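PDB 6OD8: putative aspartyl-tRNA synthetase from Leishmania major, which probably attaches L-aspartate to tRNA(Asp) at the expense of ATP, releasing AMP and diphosphate, as a class II aminoacyl-tRNA synthetase. Local coordinates for residues 275-287 / 509-523. Numbering follows the deposited sequence.
Sequences PQLYKQMVLQGDV and IKEYVDSFRLGAWPH. With EDO (1,2-ethanediol), chain G; FMT (formic acid), chain L.
Y512 lies between L277 and F516: L277 CD2 sits over the centre of one ring face, 3.7 Å from the centroid in a CH-pi contact, and F516 CE2 covers the opposite face. With CG anti to the backbone N (chi1 163°), the Y512 ring reaches across to Q280, whose extended chain brings its amide to the ring edge, the two planes 78° apart. Y512 OH donates to Q280 OE1 (2.7 Å), while Q276 NE2 reaches the same oxygen from the other face of the amide. Q280 NE2 completes the grip with a nearly straight bond to H523 NE2 (3.0 Å), close to the imidazole plane. Since H523 ND1 donates to W521 O, both ring nitrogens are engaged and the ring's rotation is fixed. A water also bridges Q280 NE2 and Y512 OH. The axes of helices 276-283 and 510-514 are inclined by 31°, running in broadly the same direction, and the chain after the second leads into strand 523-529 of the mostly antiparallel sheet of the class II catalytic domain. Further along, Q284 bends back at chi2, laying NE2 over the rim of the H523 face, 3.3 Å from H523 CE1, where it also donates to Q280 O, while Q284 OE1 accepts W521 N in the carbonyl plane (2.9 Å). The M281 side chain passes obliquely by Y512, its SD 4.0 Å from Y512 CB, and its CG lies against S515 OG. At the dimer interface W521 NE1 points in its ring plane at D286 OD1 (2.9 Å), meeting it from above the carboxylate, which also forms salt bridges with R94 and R110 of the second subunit.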
loop_
_atom_site.group_PDB
_atom_site.type_symbol
_atom_site.label_atom_id
_atom_site.label_comp_id
_atom_site.label_asym_id
_atom_site.label_seq_id
_atom_site.Cartn_x
_atom_site.Cartn_y
_atom_site.Cartn_z
ATOM N N PRO A 275 7.985 6.845 8.408
ATOM C CA PRO A 275 7.199 8.056 8.148
ATOM C C PRO A 275 6.775 8.770 9.430
ATOM O O PRO A 275 5.851 9.574 9.388
ATOM C CB PRO A 275 5.995 7.520 7.373
ATOM C CG PRO A 275 5.761 6.172 8.019
ATOM C CD PRO A 275 7.154 5.628 8.311
ATOM N N GLN A 276 7.407 8.456 10.570
ATOM C CA GLN A 276 6.982 8.982 11.874
ATOM C C GLN A 276 6.662 10.473 11.866
ATOM O O GLN A 276 5.579 10.891 12.268
ATOM C CB GLN A 276 8.070 8.717 12.923
ATOM C CG GLN A 276 7.741 9.302 14.298
ATOM C CD GLN A 276 6.548 8.603 14.919
ATOM O OE1 GLN A 276 6.457 7.378 14.880
ATOM N NE2 GLN A 276 5.624 9.368 15.466
ATOM N N LEU A 277 7.611 11.300 11.448
ATOM C CA LEU A 277 7.390 12.740 11.538
ATOM C C LEU A 277 6.242 13.192 10.630
ATOM O O LEU A 277 5.398 13.993 11.044
ATOM C CB LEU A 277 8.674 13.495 11.192
ATOM C CG LEU A 277 9.964 13.122 11.931
ATOM C CD1 LEU A 277 11.026 14.174 11.609
ATOM C CD2 LEU A 277 9.756 13.029 13.443
ATOM N N TYR A 278 6.185 12.677 9.397
ATOM C CA TYR A 278 5.143 13.101 8.457
ATOM C C TYR A 278 3.756 12.659 8.908
ATOM O O TYR A 278 2.786 13.408 8.749
ATOM C CB TYR A 278 5.444 12.562 7.055
ATOM C CG TYR A 278 6.682 13.193 6.489
ATOM C CD1 TYR A 278 6.690 14.533 6.140
ATOM C CD2 TYR A 278 7.854 12.457 6.314
ATOM C CE1 TYR A 278 7.833 15.141 5.653
ATOM C CE2 TYR A 278 9.004 13.069 5.811
ATOM C CZ TYR A 278 8.982 14.392 5.495
ATOM O OH TYR A 278 10.125 14.984 5.003
ATOM N N LYS A 279 3.621 11.433 9.429
ATOM C CA LYS A 279 2.279 11.016 9.820
ATOM C C LYS A 279 1.741 11.866 10.968
ATOM O O LYS A 279 0.539 12.143 11.014
ATOM C CB LYS A 279 2.222 9.519 10.145
ATOM C CG LYS A 279 2.990 9.043 11.414
ATOM C CD LYS A 279 2.803 7.525 11.571
ATOM C CE LYS A 279 3.692 7.010 12.699
ATOM N NZ LYS A 279 3.255 5.664 13.175
ATOM N N GLN A 280 2.607 12.369 11.858
ATOM C CA GLN A 280 2.122 13.344 12.830
ATOM C C GLN A 280 1.769 14.678 12.174
ATOM O O GLN A 280 0.778 15.322 12.547
ATOM C CB GLN A 280 3.177 13.584 13.914
ATOM C CG GLN A 280 3.555 12.368 14.710
ATOM C CD GLN A 280 4.557 12.755 15.802
ATOM O OE1 GLN A 280 5.730 12.386 15.761
ATOM N NE2 GLN A 280 4.100 13.565 16.740
ATOM N N MET A 281 2.619 15.165 11.269
ATOM C CA MET A 281 2.363 16.463 10.662
ATOM C C MET A 281 1.054 16.469 9.884
ATOM O O MET A 281 0.363 17.487 9.851
ATOM C CB MET A 281 3.526 16.842 9.741
ATOM C CG MET A 281 4.856 16.966 10.526
ATOM S SD MET A 281 6.340 16.991 9.464
ATOM C CE MET A 281 5.978 18.555 8.703
ATOM N N VAL A 282 0.676 15.346 9.275
ATOM C CA VAL A 282 -0.552 15.342 8.483
ATOM C C VAL A 282 -1.773 15.502 9.380
ATOM O O VAL A 282 -2.761 16.125 8.989
ATOM C CB VAL A 282 -0.631 14.070 7.620
ATOM C CG1 VAL A 282 -1.949 14.043 6.828
ATOM C CG2 VAL A 282 0.543 14.046 6.641
ATOM N N LEU A 283 -1.720 14.976 10.608
ATOM C CA LEU A 283 -2.835 15.196 11.525
ATOM C C LEU A 283 -3.002 16.675 11.859
ATOM O O LEU A 283 -4.116 17.141 12.131
ATOM C CB LEU A 283 -2.620 14.391 12.798
ATOM C CG LEU A 283 -2.526 12.871 12.735
ATOM C CD1 LEU A 283 -2.829 12.313 14.108
ATOM C CD2 LEU A 283 -3.412 12.237 11.679
ATOM N N GLN A 284 -1.921 17.435 11.828
ATOM C CA GLN A 284 -2.048 18.869 12.055
ATOM C C GLN A 284 -2.614 19.605 10.846
ATOM O O GLN A 284 -2.871 20.811 10.941
ATOM C CB GLN A 284 -0.685 19.459 12.458
ATOM C CG GLN A 284 0.040 18.662 13.575
ATOM C CD GLN A 284 -0.881 18.081 14.645
ATOM O OE1 GLN A 284 -1.824 18.727 15.090
ATOM N NE2 GLN A 284 -0.605 16.850 15.058
ATOM N N GLY A 285 -2.813 18.916 9.723
ATOM C CA GLY A 285 -3.581 19.478 8.627
ATOM C C GLY A 285 -5.032 19.039 8.665
ATOM O O GLY A 285 -5.748 19.122 7.663
ATOM N N ASP A 286 -5.446 18.523 9.819
ATOM C CA ASP A 286 -6.816 18.162 10.205
ATOM C C ASP A 286 -7.288 16.841 9.609
ATOM O O ASP A 286 -8.489 16.541 9.667
ATOM C CB ASP A 286 -7.829 19.270 9.870
ATOM C CG ASP A 286 -7.594 20.537 10.707
ATOM O OD1 ASP A 286 -6.841 20.440 11.692
ATOM O OD2 ASP A 286 -8.132 21.618 10.372
ATOM N N VAL A 287 -6.399 16.015 9.081
ATOM C CA VAL A 287 -6.826 14.658 8.740
ATOM C C VAL A 287 -6.939 13.910 10.065
ATOM O O VAL A 287 -5.949 13.836 10.797
ATOM C CB VAL A 287 -5.835 13.962 7.789
ATOM C CG1 VAL A 287 -6.376 12.589 7.398
ATOM C CG2 VAL A 287 -5.566 14.816 6.543
ATOM N N ILE A 509 15.131 19.260 12.009
ATOM C CA ILE A 509 13.717 18.983 11.738
ATOM C C ILE A 509 12.817 20.114 12.220
ATOM O O ILE A 509 11.803 19.878 12.890
ATOM C CB ILE A 509 13.277 17.645 12.357
ATOM C CG1 ILE A 509 13.639 17.586 13.848
ATOM C CG2 ILE A 509 13.870 16.484 11.573
ATOM C CD1 ILE A 509 13.139 16.324 14.548
ATOM N N LYS A 510 13.175 21.354 11.880
ATOM C CA LYS A 510 12.380 22.478 12.353
ATOM C C LYS A 510 10.939 22.419 11.845
ATOM O O LYS A 510 10.031 22.891 12.534
ATOM C CB LYS A 510 13.047 23.799 11.965
ATOM C CG LYS A 510 13.155 24.068 10.469
ATOM C CD LYS A 510 13.865 25.394 10.194
ATOM C CE LYS A 510 13.530 25.923 8.807
ATOM N NZ LYS A 510 14.012 25.035 7.711
ATOM N N GLU A 511 10.696 21.852 10.655
ATOM C CA GLU A 511 9.336 21.896 10.115
ATOM C C GLU A 511 8.389 21.006 10.916
ATOM O O GLU A 511 7.206 21.330 11.093
ATOM C CB GLU A 511 9.332 21.486 8.638
ATOM C CG GLU A 511 9.967 22.502 7.710
ATOM C CD GLU A 511 11.410 22.162 7.400
ATOM O OE1 GLU A 511 11.943 21.210 8.012
ATOM O OE2 GLU A 511 12.007 22.837 6.544
ATOM N N TYR A 512 8.886 19.874 11.399
ATOM C CA TYR A 512 8.072 19.003 12.235
ATOM C C TYR A 512 7.636 19.729 13.513
ATOM O O TYR A 512 6.447 19.752 13.857
ATOM C CB TYR A 512 8.878 17.738 12.527
ATOM C CG TYR A 512 8.443 16.866 13.670
ATOM C CD1 TYR A 512 7.397 15.962 13.518
ATOM C CD2 TYR A 512 9.119 16.897 14.893
ATOM C CE1 TYR A 512 7.015 15.146 14.528
ATOM C CE2 TYR A 512 8.746 16.062 15.917
ATOM C CZ TYR A 512 7.695 15.181 15.731
ATOM O OH TYR A 512 7.297 14.344 16.759
ATOM N N VAL A 513 8.585 20.345 14.213
ATOM C CA VAL A 513 8.250 21.135 15.404
ATOM C C VAL A 513 7.273 22.255 15.033
ATOM O O VAL A 513 6.255 22.467 15.704
ATOM C CB VAL A 513 9.528 21.703 16.049
ATOM C CG1 VAL A 513 9.172 22.588 17.236
ATOM C CG2 VAL A 513 10.488 20.575 16.479
ATOM N N ASP A 514 7.560 22.964 13.938
ATOM C CA ASP A 514 6.698 24.055 13.486
ATOM C C ASP A 514 5.274 23.588 13.194
ATOM O O ASP A 514 4.332 24.390 13.289
ATOM C CB ASP A 514 7.282 24.696 12.225
ATOM C CG ASP A 514 8.436 25.623 12.522
ATOM O OD1 ASP A 514 8.724 25.868 13.722
ATOM O OD2 ASP A 514 9.059 26.097 11.545
ATOM N N SER A 515 5.095 22.323 12.808
ATOM C CA SER A 515 3.750 21.840 12.490
ATOM C C SER A 515 2.831 21.792 13.701
ATOM O O SER A 515 1.617 21.642 13.525
ATOM C CB SER A 515 3.792 20.451 11.835
ATOM O OG SER A 515 4.033 19.403 12.771
ATOM N N PHE A 516 3.370 21.921 14.915
ATOM C CA PHE A 516 2.545 21.911 16.117
ATOM C C PHE A 516 2.247 23.303 16.642
ATOM O O PHE A 516 1.637 23.427 17.711
ATOM C CB PHE A 516 3.227 21.090 17.219
ATOM C CG PHE A 516 3.583 19.701 16.795
ATOM C CD1 PHE A 516 2.586 18.756 16.539
ATOM C CD2 PHE A 516 4.910 19.335 16.620
ATOM C CE1 PHE A 516 2.917 17.461 16.133
ATOM C CE2 PHE A 516 5.255 18.023 16.237
ATOM C CZ PHE A 516 4.244 17.097 15.980
ATOM N N ARG A 517 2.710 24.352 15.951
ATOM C CA ARG A 517 2.656 25.696 16.511
ATOM C C ARG A 517 1.381 26.443 16.149
ATOM O O ARG A 517 1.074 27.448 16.788
ATOM C CB ARG A 517 3.864 26.508 16.053
ATOM C CG ARG A 517 5.208 26.037 16.651
ATOM C CD ARG A 517 6.296 27.013 16.201
ATOM N NE ARG A 517 7.656 26.521 16.389
ATOM C CZ ARG A 517 8.292 26.507 17.556
ATOM N NH1 ARG A 517 9.538 26.051 17.617
ATOM N NH2 ARG A 517 7.682 26.913 18.671
ATOM N N LEU A 518 0.624 25.965 15.160
ATOM C CA LEU A 518 -0.575 26.641 14.660
ATOM C C LEU A 518 -1.838 25.910 15.111
ATOM O O LEU A 518 -2.794 25.735 14.345
ATOM C CB LEU A 518 -0.542 26.749 13.133
ATOM C CG LEU A 518 0.726 27.375 12.535
ATOM C CD1 LEU A 518 0.662 27.385 11.010
ATOM C CD2 LEU A 518 0.966 28.786 13.081
ATOM N N GLY A 519 -1.841 25.482 16.366
ATOM C CA GLY A 519 -2.878 24.642 16.920
ATOM C C GLY A 519 -2.599 23.191 16.596
ATOM O O GLY A 519 -2.399 22.846 15.421
ATOM N N ALA A 520 -2.571 22.328 17.603
ATOM C CA ALA A 520 -2.255 20.924 17.377
ATOM C C ALA A 520 -3.286 20.041 18.062
ATOM O O ALA A 520 -3.753 20.356 19.159
ATOM C CB ALA A 520 -0.853 20.563 17.901
ATOM N N TRP A 521 -3.639 18.922 17.401
ATOM C CA TRP A 521 -4.505 17.902 18.005
ATOM C C TRP A 521 -3.688 16.949 18.882
ATOM O O TRP A 521 -2.625 16.490 18.463
ATOM C CB TRP A 521 -5.202 17.074 16.911
ATOM C CG TRP A 521 -6.056 17.843 15.966
ATOM C CD1 TRP A 521 -5.684 18.367 14.773
ATOM C CD2 TRP A 521 -7.461 18.122 16.110
ATOM N NE1 TRP A 521 -6.765 18.992 14.155
ATOM C CE2 TRP A 521 -7.871 18.832 14.949
ATOM C CE3 TRP A 521 -8.420 17.806 17.083
ATOM C CZ2 TRP A 521 -9.193 19.277 14.763
ATOM C CZ3 TRP A 521 -9.745 18.242 16.881
ATOM C CH2 TRP A 521 -10.105 18.973 15.744
ATOM N N PRO A 522 -4.180 16.594 20.078
ATOM C CA PRO A 522 -3.602 15.439 20.788
ATOM C C PRO A 522 -3.687 14.203 19.898
ATOM O O PRO A 522 -4.685 13.986 19.210
ATOM C CB PRO A 522 -4.468 15.304 22.050
ATOM C CG PRO A 522 -5.153 16.690 22.237
ATOM C CD PRO A 522 -5.341 17.188 20.782
ATOM N N HIS A 523 -2.616 13.411 19.876
ATOM C CA HIS A 523 -2.572 12.306 18.929
ATOM C C HIS A 523 -1.561 11.262 19.382
ATOM O O HIS A 523 -0.790 11.483 20.320
ATOM C CB HIS A 523 -2.241 12.810 17.517
ATOM C CG HIS A 523 -0.901 13.475 17.409
ATOM N ND1 HIS A 523 -0.665 14.755 17.868
ATOM C CD2 HIS A 523 0.267 13.043 16.879
ATOM C CE1 HIS A 523 0.594 15.082 17.624
ATOM N NE2 HIS A 523 1.183 14.060 17.029
HETATM C C1 EDO G . 11.735 11.683 8.926
HETATM O O1 EDO G . 12.442 10.518 9.394
HETATM C C2 EDO G . 10.353 11.270 8.407
HETATM O O2 EDO G . 9.573 10.592 9.421
HETATM C C FMT L . 10.772 17.396 9.054
HETATM O O1 FMT L . 10.125 17.401 7.991
HETATM O O2 FMT L . 11.158 18.408 9.670
HETATM O O HOH W 1 5.624 14.839 19.032
#